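Local structure of secreted protein (Streptomyces lividans TK24, 5LXZ) at residues Q437-H442 against N446-V451; I412-S417 against M585-D590; A210-L215 against Q425-R430; Y175-K180 against L215-F220. The protein probably acts as a copper-radical oxidase of the AA5 family, related to galactose oxidase, with a copper site set on a Kelch beta-propeller. The protein carries 1 engineered substitution. All coordinates share one frame; numbering follows the deposited sequence.

Interaction 1 (Q437-H442 against N446-V451); sequences QARLYH and NEFERV. With EDO (1,2-ethanediol), chain H.
Arg439 crosses Phe448 at a slant and ends beneath Arg450 CD. Arg439 CB sits 3.6 Å from Phe448 CD1. Arg439 CG passes 4.1 Å from Arg450 CA. Arg439 CD stands over the face of the Phe448 ring, 3.9 Å from the ring centroid, in a CH-pi contact. CG is anti to the carbonyl carbon (chi1 -67°) and the chain is extended from there to NE, which carries the guanidinium beyond the ring. Arg450 CD covers one face of this group, 4.1 Å from Arg439 CZ. Arg439 NH1 and NH2 both donate end-on to Gln437 OE1, each at 2.9 Å, and OE1 lies in the guanidinium plane. Arg450 stacks its own guanidinium on the Gln437 amide, and Arg450 NH2 forms a salt bridge with Asp453.

The backbones form an antiparallel hairpin, the third and fourth strands of a four-stranded Kelch propeller blade. Leu440 and Glu449 are a hydrogen-bonded pair. A G1 beta bulge, with Asn446 and Glu447 both facing His442, ends the pairing at the turn.

Tyr441 turns its ring edge toward the face of Phe448, with the planes at 74°. Its hydroxyl donates to Asn446 OD1, OH to OD1 2.5 Å. On the other face of the sheet His442 NE2 donates to Glu449 OE1 at 2.7 Å. The imidazole and carboxylate are nearly coplanar, and OE1 uses its anti lone pair.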
# COMPACT_ATOMS: atom_id res chain seq x y z
N GLN A 437 5.51 -3.42 19.45
CA GLN A 437 4.31 -3.10 20.21
C GLN A 437 3.10 -3.32 19.35
O GLN A 437 3.17 -3.09 18.13
CB GLN A 437 4.26 -1.66 20.68
CG GLN A 437 5.39 -1.27 21.59
CD GLN A 437 5.32 0.16 22.04
OE1 GLN A 437 4.47 0.94 21.62
NE2 GLN A 437 6.28 0.54 22.89
N ALA A 438 2.05 -3.81 19.95
CA ALA A 438 0.76 -3.97 19.30
C ALA A 438 -0.34 -3.42 20.17
O ALA A 438 -0.27 -3.54 21.41
CB ALA A 438 0.47 -5.43 18.98
N ARG A 439 -1.39 -2.90 19.55
CA ARG A 439 -2.52 -2.33 20.20
C ARG A 439 -3.78 -2.72 19.48
O ARG A 439 -3.79 -2.93 18.26
CB ARG A 439 -2.45 -0.80 20.19
CG ARG A 439 -1.32 -0.24 21.02
CD ARG A 439 -1.06 1.20 20.62
NE ARG A 439 -0.09 1.81 21.52
CZ ARG A 439 1.22 1.57 21.51
NH1 ARG A 439 1.78 0.80 20.59
NH2 ARG A 439 2.01 2.13 22.45
N LEU A 440 -4.86 -2.77 20.23
CA LEU A 440 -6.19 -2.77 19.67
C LEU A 440 -6.80 -1.40 19.78
O LEU A 440 -6.86 -0.82 20.89
CB LEU A 440 -7.08 -3.81 20.36
CG LEU A 440 -6.72 -5.27 20.20
CD1 LEU A 440 -7.57 -6.10 21.13
CD2 LEU A 440 -6.85 -5.76 18.76
N TYR A 441 -7.25 -0.84 18.66
CA TYR A 441 -8.05 0.39 18.66
C TYR A 441 -9.50 -0.02 18.78
O TYR A 441 -9.97 -0.92 18.08
CB TYR A 441 -7.85 1.16 17.36
CG TYR A 441 -8.75 2.35 17.27
CD1 TYR A 441 -8.58 3.45 18.13
CD2 TYR A 441 -9.83 2.37 16.40
CE1 TYR A 441 -9.47 4.52 18.09
CE2 TYR A 441 -10.67 3.44 16.33
CZ TYR A 441 -10.50 4.52 17.18
OH TYR A 441 -11.38 5.57 17.12
N HIS A 442 -10.22 0.64 19.67
CA HIS A 442 -11.61 0.36 19.91
C HIS A 442 -12.41 1.58 19.44
O HIS A 442 -12.33 2.62 20.09
CB HIS A 442 -11.80 0.14 21.40
CG HIS A 442 -11.13 -1.09 21.91
ND1 HIS A 442 -11.59 -2.36 21.60
CD2 HIS A 442 -10.04 -1.26 22.68
CE1 HIS A 442 -10.81 -3.26 22.17
NE2 HIS A 442 -9.87 -2.62 22.84
N ASN A 446 -12.86 5.08 21.33
CA ASN A 446 -11.80 5.90 20.75
C ASN A 446 -10.49 5.84 21.49
O ASN A 446 -9.75 6.84 21.57
CB ASN A 446 -12.29 7.34 20.54
CG ASN A 446 -11.44 8.12 19.54
OD1 ASN A 446 -10.87 7.58 18.60
ND2 ASN A 446 -11.40 9.41 19.73
N GLU A 447 -10.16 4.65 21.99
CA GLU A 447 -8.91 4.45 22.69
C GLU A 447 -8.16 3.24 22.18
O GLU A 447 -8.75 2.33 21.62
CB GLU A 447 -9.15 4.26 24.20
CG GLU A 447 -9.85 5.44 24.88
CD GLU A 447 -8.97 6.63 25.16
OE1 GLU A 447 -7.90 6.82 24.53
OE2 GLU A 447 -9.37 7.44 26.06
N PHE A 448 -6.87 3.23 22.46
CA PHE A 448 -6.00 2.07 22.25
C PHE A 448 -5.89 1.26 23.54
O PHE A 448 -5.84 1.82 24.63
CB PHE A 448 -4.58 2.51 21.91
CG PHE A 448 -4.37 2.89 20.47
CD1 PHE A 448 -4.65 2.00 19.46
CD2 PHE A 448 -3.72 4.08 20.14
CE1 PHE A 448 -4.38 2.33 18.14
CE2 PHE A 448 -3.46 4.41 18.83
CZ PHE A 448 -3.78 3.53 17.83
N GLU A 449 -5.83 -0.05 23.35
CA GLU A 449 -5.53 -1.02 24.41
C GLU A 449 -4.26 -1.72 23.97
O GLU A 449 -4.22 -2.30 22.91
CB GLU A 449 -6.67 -2.01 24.54
CG GLU A 449 -6.39 -3.20 25.44
CD GLU A 449 -7.46 -4.28 25.35
OE1 GLU A 449 -8.39 -4.17 24.52
OE2 GLU A 449 -7.35 -5.30 26.09
N ARG A 450 -3.20 -1.65 24.76
CA ARG A 450 -2.01 -2.41 24.48
C ARG A 450 -2.27 -3.91 24.64
O ARG A 450 -2.92 -4.35 25.59
CB ARG A 450 -0.92 -1.96 25.42
CG ARG A 450 0.40 -2.49 25.08
CD ARG A 450 1.20 -1.62 24.14
NE ARG A 450 2.50 -2.24 24.18
CZ ARG A 450 3.58 -1.83 24.82
NH1 ARG A 450 3.61 -0.65 25.43
NH2 ARG A 450 4.65 -2.59 24.79
N VAL A 451 -1.77 -4.69 23.70
CA VAL A 451 -1.87 -6.14 23.73
C VAL A 451 -0.46 -6.76 23.67
O VAL A 451 0.50 -6.05 23.85
CB VAL A 451 -2.86 -6.68 22.70
CG1 VAL A 451 -4.28 -6.23 23.03
CG2 VAL A 451 -2.46 -6.31 21.24
C1 EDO H . -8.15 11.05 21.97
O1 EDO H . -8.85 12.08 21.26
C2 EDO H . -9.03 9.81 21.95
O2 EDO H . -8.76 8.90 23.02
O HOH W 1 2.46 -4.54 22.66

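Interaction 2 (I412-S417 against M585-D590); sequences ILPDDS and MMFVTD
A water molecule is gripped by Pro414 and Thr589 across the contact. It donates to Pro414 O at 2.8 Å and lies 2.7 Å from Thr589 OG1. A third bond, to Phe587 O at 3.2 Å, is weak. The Thr589 hydroxyl is anti to its carbonyl carbon (chi1 -63°), which brings OG1 to this water.

Beside the water, Pro414 rests on Phe587. Its CB sits over one face of the ring, 3.8 Å from the centroid and offset toward the rim. The closest approach is 3.4 Å, from Pro414 CB to Phe587 CG. Pro414 CG follows over CD1, so one edge of the proline ring is laid on the aromatic face. Leu466 and Ile541 also pack against both residues.

Pro414 belongs to a type I turn from Leu413 to Asp416, which links two strands of a Kelch blade. An Asx turn overlaps its end: Asp415 OD1 accepts from the backbone N and the hydroxyl of Ser417. Phe587 and Thr589 lie on strand 582-590 of the early-set domain.

No clear direct hydrogen bond crosses the contact. The two domains meet here by apolar contact and through a shared water, which serves the Pro414 carbonyl in a buried place.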
# COMPACT_ATOMS: atom_id res chain seq x y z
N ILE A 412 -8.43 -4.65 10.36
CA ILE A 412 -9.75 -4.69 10.98
C ILE A 412 -10.04 -6.10 11.48
O ILE A 412 -9.77 -7.08 10.78
CB ILE A 412 -10.83 -4.30 9.97
CG1 ILE A 412 -10.61 -2.86 9.46
CG2 ILE A 412 -12.21 -4.46 10.57
CD1 ILE A 412 -11.48 -2.57 8.26
N LEU A 413 -10.54 -6.22 12.71
CA LEU A 413 -10.96 -7.51 13.27
C LEU A 413 -12.48 -7.61 13.31
O LEU A 413 -13.17 -6.59 13.31
CB LEU A 413 -10.43 -7.65 14.71
CG LEU A 413 -9.00 -8.21 14.84
CD1 LEU A 413 -7.96 -7.61 13.95
CD2 LEU A 413 -8.55 -8.18 16.30
N PRO A 414 -13.00 -8.84 13.42
CA PRO A 414 -14.45 -9.04 13.36
C PRO A 414 -15.29 -8.56 14.53
O PRO A 414 -16.53 -8.53 14.42
CB PRO A 414 -14.59 -10.55 13.15
CG PRO A 414 -13.35 -11.11 13.64
CD PRO A 414 -12.27 -10.11 13.38
N ASP A 415 -14.65 -8.15 15.61
CA ASP A 415 -15.35 -7.55 16.74
C ASP A 415 -15.40 -6.02 16.67
O ASP A 415 -15.79 -5.38 17.64
CB ASP A 415 -14.74 -8.02 18.06
CG ASP A 415 -13.32 -7.55 18.24
OD1 ASP A 415 -12.70 -7.03 17.29
OD2 ASP A 415 -12.80 -7.69 19.36
N ASP A 416 -14.96 -5.44 15.55
CA ASP A 416 -14.88 -3.98 15.32
C ASP A 416 -13.65 -3.32 15.91
O ASP A 416 -13.48 -2.09 15.75
CB ASP A 416 -16.13 -3.21 15.71
CG ASP A 416 -17.35 -3.66 14.99
OD1 ASP A 416 -17.27 -4.15 13.85
OD2 ASP A 416 -18.47 -3.48 15.55
N SER A 417 -12.78 -4.08 16.54
CA SER A 417 -11.46 -3.56 16.86
C SER A 417 -10.56 -3.51 15.63
O SER A 417 -10.84 -4.14 14.62
CB SER A 417 -10.83 -4.35 18.01
OG SER A 417 -10.41 -5.63 17.64
N MET A 585 -15.57 -12.42 3.87
CA MET A 585 -15.71 -13.23 5.07
C MET A 585 -16.88 -12.78 5.89
O MET A 585 -16.97 -11.60 6.22
CB MET A 585 -14.47 -13.14 5.92
CG MET A 585 -13.26 -13.84 5.35
SD MET A 585 -11.78 -13.62 6.36
CE MET A 585 -11.35 -11.91 6.06
N MET A 586 -17.79 -13.68 6.27
CA MET A 586 -18.84 -13.32 7.19
C MET A 586 -18.54 -13.91 8.55
O MET A 586 -18.44 -15.14 8.69
CB MET A 586 -20.22 -13.77 6.72
CG MET A 586 -21.32 -13.08 7.52
SD MET A 586 -22.94 -13.73 7.14
CE MET A 586 -22.94 -15.27 8.04
N PHE A 587 -18.43 -13.04 9.53
CA PHE A 587 -18.19 -13.43 10.92
C PHE A 587 -19.42 -13.07 11.75
O PHE A 587 -20.02 -11.99 11.58
CB PHE A 587 -17.02 -12.64 11.52
CG PHE A 587 -15.67 -13.01 11.00
CD1 PHE A 587 -14.90 -13.99 11.61
CD2 PHE A 587 -15.09 -12.29 9.93
CE1 PHE A 587 -13.61 -14.28 11.15
CE2 PHE A 587 -13.83 -12.59 9.49
CZ PHE A 587 -13.07 -13.53 10.11
N VAL A 588 -19.75 -13.92 12.72
CA VAL A 588 -20.75 -13.56 13.71
C VAL A 588 -20.06 -13.50 15.05
O VAL A 588 -19.20 -14.35 15.34
CB VAL A 588 -21.97 -14.52 13.70
CG1 VAL A 588 -22.51 -14.61 12.27
CG2 VAL A 588 -21.65 -15.91 14.25
N THR A 589 -20.42 -12.54 15.87
CA THR A 589 -19.76 -12.36 17.14
C THR A 589 -20.82 -12.35 18.23
O THR A 589 -21.87 -11.71 18.07
CB THR A 589 -18.94 -11.07 17.10
OG1 THR A 589 -17.91 -11.23 16.09
CG2 THR A 589 -18.27 -10.80 18.39
N ASP A 590 -20.51 -13.03 19.34
CA ASP A 590 -21.50 -13.14 20.42
C ASP A 590 -21.40 -11.99 21.40
O ASP A 590 -20.58 -11.08 21.26
CB ASP A 590 -21.40 -14.51 21.09
CG ASP A 590 -20.10 -14.73 21.86
OD1 ASP A 590 -19.39 -13.76 22.20
OD2 ASP A 590 -19.78 -15.91 22.09
O HOH W 2 -18.72 -10.11 13.76

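Interaction 3 (A210-L215 against Q425-R430); sequences AQKLAL and QDYRGR. With EDO (1,2-ethanediol), chain L; EDO (1,2-ethanediol), chain J.
Lys212 brings its ammonium end up to the phenol end of Tyr427, and the two side chains reach for each other from their own loops. Lys212 NZ lies 3.2 Å from Tyr427 OH, but the angle is too poor for a hydrogen bond. The approach to the ring is oblique. Each polar end is held by an acid instead. Lys212 NZ forms a salt bridge with Glu375, and Tyr427 OH is hydrogen-bonded to Asp216. Lys212 reaches across because its chain is extended beyond CG, although CG lies between the backbone N and the carbonyl carbon (chi1 66°).

The tyrosine is held among its own neighbours. Arg428 CG lies over one face of its ring, 3.6 Å above the plane and toward the rim. Arg428 NH1 reaches the same Asp216 carboxylate oxygen in a salt bridge. Asp426 OD1 accepts from Tyr427 N at 2.8 Å. Arg430 has two conformers, so its part is less certain. In one, a guanidinium face covers Tyr427 CB, and Arg430 NE meets Asp426 OD2 at 2.7 Å in a salt bridge. An ethanediol, probably from the crystallisation liquor, sits between this arginine and Leu215 and is also hydrogen-bonded to Glu375.

The contact joins a loop after barrel strand 206-210 to a Kelch loop. The Tyr427 side chain is about 9 Å from a bound copper ion. Arg428 packs on Tyr460, a ligand in the copper site with Tyr248, His461 and His548.

The direct touch is thus small and carries no bond of its own. Glu375 and Asp216 hold the two ends, so the loops are probably tied mainly through these carboxylates.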
# COMPACT_ATOMS: atom_id res chain seq x y z
N ALA A 210 14.41 15.29 -10.78
CA ALA A 210 14.87 14.15 -10.04
C ALA A 210 13.88 13.88 -8.94
O ALA A 210 13.31 14.83 -8.42
CB ALA A 210 16.22 14.43 -9.43
N GLN A 211 13.73 12.62 -8.60
CA GLN A 211 13.10 12.21 -7.37
C GLN A 211 14.05 12.42 -6.21
O GLN A 211 15.05 13.14 -6.35
CB GLN A 211 12.64 10.75 -7.47
CG GLN A 211 11.70 10.50 -8.60
CD GLN A 211 10.45 11.32 -8.51
OE1 GLN A 211 9.89 11.50 -7.41
NE2 GLN A 211 10.05 11.90 -9.62
N LYS A 212 13.77 11.87 -5.05
CA LYS A 212 14.65 12.03 -3.91
C LYS A 212 16.11 11.73 -4.25
O LYS A 212 16.43 10.75 -4.92
CB LYS A 212 14.21 11.20 -2.73
CG LYS A 212 14.28 9.72 -2.92
CD LYS A 212 14.21 8.98 -1.59
CE LYS A 212 14.60 7.53 -1.85
NZ LYS A 212 14.70 6.70 -0.61
N LEU A 213 16.95 12.60 -3.74
CA LEU A 213 18.42 12.49 -3.86
C LEU A 213 18.94 12.37 -2.44
O LEU A 213 19.06 13.36 -1.70
CB LEU A 213 18.99 13.69 -4.60
CG LEU A 213 18.51 13.89 -6.05
CD1 LEU A 213 18.97 15.22 -6.63
CD2 LEU A 213 18.91 12.71 -6.96
N ALA A 214 19.18 11.13 -2.04
CA ALA A 214 19.43 10.85 -0.66
C ALA A 214 20.43 9.69 -0.55
O ALA A 214 21.26 9.54 -1.43
CB ALA A 214 18.10 10.65 0.09
N LEU A 215 20.39 8.93 0.53
CA LEU A 215 21.38 7.92 0.78
C LEU A 215 21.00 6.50 0.45
O LEU A 215 21.89 5.63 0.32
CB LEU A 215 21.83 8.04 2.23
CG LEU A 215 22.56 9.34 2.53
CD1 LEU A 215 22.92 9.40 4.01
CD2 LEU A 215 23.78 9.53 1.65
N GLN A 425 10.52 3.44 14.32
CA GLN A 425 10.56 4.84 14.65
C GLN A 425 11.26 5.69 13.57
O GLN A 425 11.04 6.91 13.52
CB GLN A 425 11.26 5.02 15.99
CG GLN A 425 11.11 6.39 16.62
CD GLN A 425 11.44 6.43 18.14
OE1 GLN A 425 11.68 5.44 18.77
NE2 GLN A 425 11.40 7.62 18.70
N ASP A 426 12.09 5.05 12.75
CA ASP A 426 12.81 5.73 11.70
C ASP A 426 12.74 4.97 10.39
O ASP A 426 12.29 3.82 10.32
CB ASP A 426 14.26 5.92 12.18
CG ASP A 426 14.97 7.10 11.53
OD1 ASP A 426 14.47 7.77 10.59
OD2 ASP A 426 16.17 7.29 11.91
N TYR A 427 13.22 5.63 9.35
CA TYR A 427 13.26 5.12 7.98
C TYR A 427 13.85 3.73 7.88
O TYR A 427 14.96 3.52 8.32
CB TYR A 427 14.02 6.12 7.10
CG TYR A 427 14.16 5.70 5.67
CD1 TYR A 427 13.14 5.91 4.75
CD2 TYR A 427 15.34 5.11 5.22
CE1 TYR A 427 13.28 5.55 3.42
CE2 TYR A 427 15.51 4.72 3.91
CZ TYR A 427 14.45 4.91 3.01
OH TYR A 427 14.61 4.55 1.72
N ARG A 428 13.09 2.78 7.34
CA ARG A 428 13.56 1.42 7.13
C ARG A 428 14.21 0.80 8.37
O ARG A 428 15.20 0.04 8.26
CB ARG A 428 14.45 1.32 5.91
CG ARG A 428 13.71 1.62 4.61
CD ARG A 428 14.53 1.27 3.41
NE ARG A 428 14.83 -0.15 3.36
CZ ARG A 428 15.52 -0.73 2.39
NH1 ARG A 428 16.04 -0.03 1.39
NH2 ARG A 428 15.72 -2.02 2.45
N GLY A 429 13.64 1.10 9.53
CA GLY A 429 14.15 0.52 10.75
C GLY A 429 15.56 0.95 11.15
O GLY A 429 16.15 0.27 11.97
N ARG A 430 16.09 2.01 10.56
CA ARG A 430 17.50 2.32 10.84
C ARG A 430 17.63 2.71 12.32
O ARG A 430 16.70 3.20 12.97
CB ARG A 430 18.03 3.38 9.90
CG ARG A 430 17.51 4.76 10.22
CD ARG A 430 17.95 5.79 9.21
NE ARG A 430 17.18 7.00 9.39
CZ ARG A 430 16.92 7.90 8.45
NH1 ARG A 430 17.40 7.77 7.25
NH2 ARG A 430 16.14 8.93 8.74
C1 EDO L . 18.30 -2.72 0.51
O1 EDO L . 17.48 -2.10 -0.48
C2 EDO L . 17.82 -4.06 1.02
O2 EDO L . 18.51 -4.35 2.27
C1 EDO J . 19.32 6.42 4.34
O1 EDO J . 18.83 7.75 4.59
C2 EDO J . 20.57 6.29 5.21
O2 EDO J . 20.15 6.19 6.54

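Interaction 4 (Y175-K180 against L215-F220); sequences YVEAQK and LDKKDF
Tyr175 and Lys217 cross at about a right angle, with the lysine tip at the edge of the phenol ring and near its plane. Lys217 NZ donates to Tyr175 OH at 2.9 Å. Tyr175 OH in turn donates a hydrogen bond to Glu177 OE1 at 2.6 Å. That oxygen lies in the tyrosine ring plane and uses its anti lone pair. The chain of donors runs from ammonium to hydroxyl to carboxylate.

Glu177 also stands nearly perpendicular to Lys217. Glu177 OE1 is 4.0 Å from Lys217 NZ, a long salt bridge, so the phenol probably carries much of the link. Tyr175 and Glu177 are two apart on one strand, and both hold CG anti to the backbone N (chi1 175° and -170°). This sends the two polar ends out beside each other. Lys217 is extended from CG onward, which lets it span the gap between the backbones. The nearest CA atoms of the two segments, Tyr175 CA and Asp219 CA, are 9.8 Å apart.

The buried ammonium has two further acceptors, the backbone carbonyls of Lys109 and Asp106. Glu177 OE1 in turn accepts from Asp106 N. The loop with Asp106 and Lys109 is thereby held by both partners.

The contact fastens the end of strand 164-177 of the GlxA beta-barrel domain to the segment leading into strand 218-222. That strand pairs with 91-102, which carries the copper ligand Glu101.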
# COMPACT_ATOMS: atom_id res chain seq x y z
N TYR A 175 23.81 10.37 -13.09
CA TYR A 175 23.97 10.33 -11.66
C TYR A 175 24.50 11.69 -11.20
O TYR A 175 25.48 12.22 -11.77
CB TYR A 175 24.90 9.17 -11.23
CG TYR A 175 25.19 9.17 -9.77
CD1 TYR A 175 24.23 8.70 -8.84
CD2 TYR A 175 26.39 9.66 -9.26
CE1 TYR A 175 24.48 8.70 -7.49
CE2 TYR A 175 26.64 9.67 -7.89
CZ TYR A 175 25.69 9.20 -7.01
OH TYR A 175 25.91 9.23 -5.69
N VAL A 176 23.90 12.22 -10.15
CA VAL A 176 24.35 13.41 -9.48
C VAL A 176 24.52 13.16 -8.00
O VAL A 176 23.90 12.27 -7.43
CB VAL A 176 23.44 14.63 -9.74
CG1 VAL A 176 23.35 14.91 -11.22
CG2 VAL A 176 22.07 14.44 -9.12
N GLU A 177 25.40 13.92 -7.37
CA GLU A 177 25.74 13.74 -5.98
C GLU A 177 25.99 15.06 -5.29
O GLU A 177 26.57 15.97 -5.90
CB GLU A 177 26.99 12.88 -5.94
CG GLU A 177 27.41 12.35 -4.59
CD GLU A 177 28.52 11.33 -4.76
OE1 GLU A 177 28.20 10.16 -5.00
OE2 GLU A 177 29.70 11.73 -4.65
N ALA A 178 25.66 15.14 -4.02
CA ALA A 178 25.99 16.33 -3.22
C ALA A 178 27.51 16.48 -3.13
O ALA A 178 28.23 15.51 -3.15
CB ALA A 178 25.41 16.22 -1.84
N GLN A 179 27.96 17.72 -3.01
CA GLN A 179 29.40 17.99 -2.84
C GLN A 179 29.92 17.55 -1.49
O GLN A 179 31.07 17.09 -1.38
CB GLN A 179 29.64 19.49 -3.06
CG GLN A 179 29.25 19.93 -4.47
CD GLN A 179 29.06 21.42 -4.62
OE1 GLN A 179 29.95 22.11 -5.10
NE2 GLN A 179 27.89 21.93 -4.21
N LYS A 180 29.09 17.65 -0.47
CA LYS A 180 29.46 17.33 0.91
C LYS A 180 28.65 16.18 1.48
O LYS A 180 27.49 15.98 1.11
CB LYS A 180 29.25 18.55 1.81
CG LYS A 180 30.08 19.76 1.44
CD LYS A 180 29.98 20.82 2.53
CE LYS A 180 30.53 22.16 2.09
NZ LYS A 180 30.66 23.08 3.26
N LEU A 215 20.39 8.93 0.53
CA LEU A 215 21.38 7.92 0.78
C LEU A 215 21.00 6.50 0.45
O LEU A 215 21.89 5.63 0.32
CB LEU A 215 21.83 8.04 2.23
CG LEU A 215 22.56 9.34 2.53
CD1 LEU A 215 22.92 9.40 4.01
CD2 LEU A 215 23.78 9.53 1.65
N ASP A 216 19.71 6.20 0.34
CA ASP A 216 19.25 4.89 -0.09
C ASP A 216 18.88 5.02 -1.57
O ASP A 216 17.74 5.33 -1.92
CB ASP A 216 18.07 4.46 0.80
CG ASP A 216 17.60 3.08 0.54
OD1 ASP A 216 18.26 2.30 -0.20
OD2 ASP A 216 16.49 2.77 1.06
N LYS A 217 19.89 4.82 -2.42
CA LYS A 217 19.89 5.23 -3.83
C LYS A 217 19.59 4.09 -4.77
O LYS A 217 20.33 3.10 -4.80
CB LYS A 217 21.28 5.75 -4.21
CG LYS A 217 21.87 6.74 -3.26
CD LYS A 217 23.26 7.15 -3.71
CE LYS A 217 23.88 8.09 -2.73
NZ LYS A 217 25.36 8.21 -2.99
N LYS A 218 18.57 4.28 -5.60
CA LYS A 218 18.05 3.21 -6.44
C LYS A 218 17.64 3.78 -7.82
O LYS A 218 17.28 4.96 -7.90
CB LYS A 218 16.84 2.60 -5.74
CG LYS A 218 16.98 1.12 -5.46
N ASP A 219 17.81 2.97 -8.88
CA ASP A 219 17.34 3.26 -10.27
C ASP A 219 16.11 2.37 -10.47
O ASP A 219 16.21 1.26 -10.98
CB ASP A 219 18.46 2.94 -11.28
CG ASP A 219 18.04 3.17 -12.74
OD1 ASP A 219 16.98 3.79 -12.99
OD2 ASP A 219 18.79 2.71 -13.65
N PHE A 220 14.96 2.95 -10.26
CA PHE A 220 13.77 2.20 -10.05
C PHE A 220 12.74 2.47 -11.18
O PHE A 220 12.31 3.60 -11.31
CB PHE A 220 13.31 2.67 -8.68
CG PHE A 220 12.07 2.01 -8.18
CD1 PHE A 220 11.81 0.71 -8.49
CD2 PHE A 220 11.20 2.70 -7.34
CE1 PHE A 220 10.67 0.09 -8.01
CE2 PHE A 220 10.05 2.09 -6.88
CZ PHE A 220 9.79 0.78 -7.20

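Interactions 1 and 2 share one Kelch blade. Interaction 1 pairs its third and fourth strands by backbone bonds and is partly buried. Interaction 2 sets the turn between its first two strands against the early-set domain, in a buried, mostly apolar contact. The two touch where Leu440 meets Leu413 and Ser417. Interactions 3 and 4 lie on the other side of the chain's centre from interaction 2, about 11 Å apart between centres. They share Leu215, and Asp216 ties them together through Tyr427 and Arg428. Both are small and polar, but interaction 3 is at the surface and interaction 4 is buried.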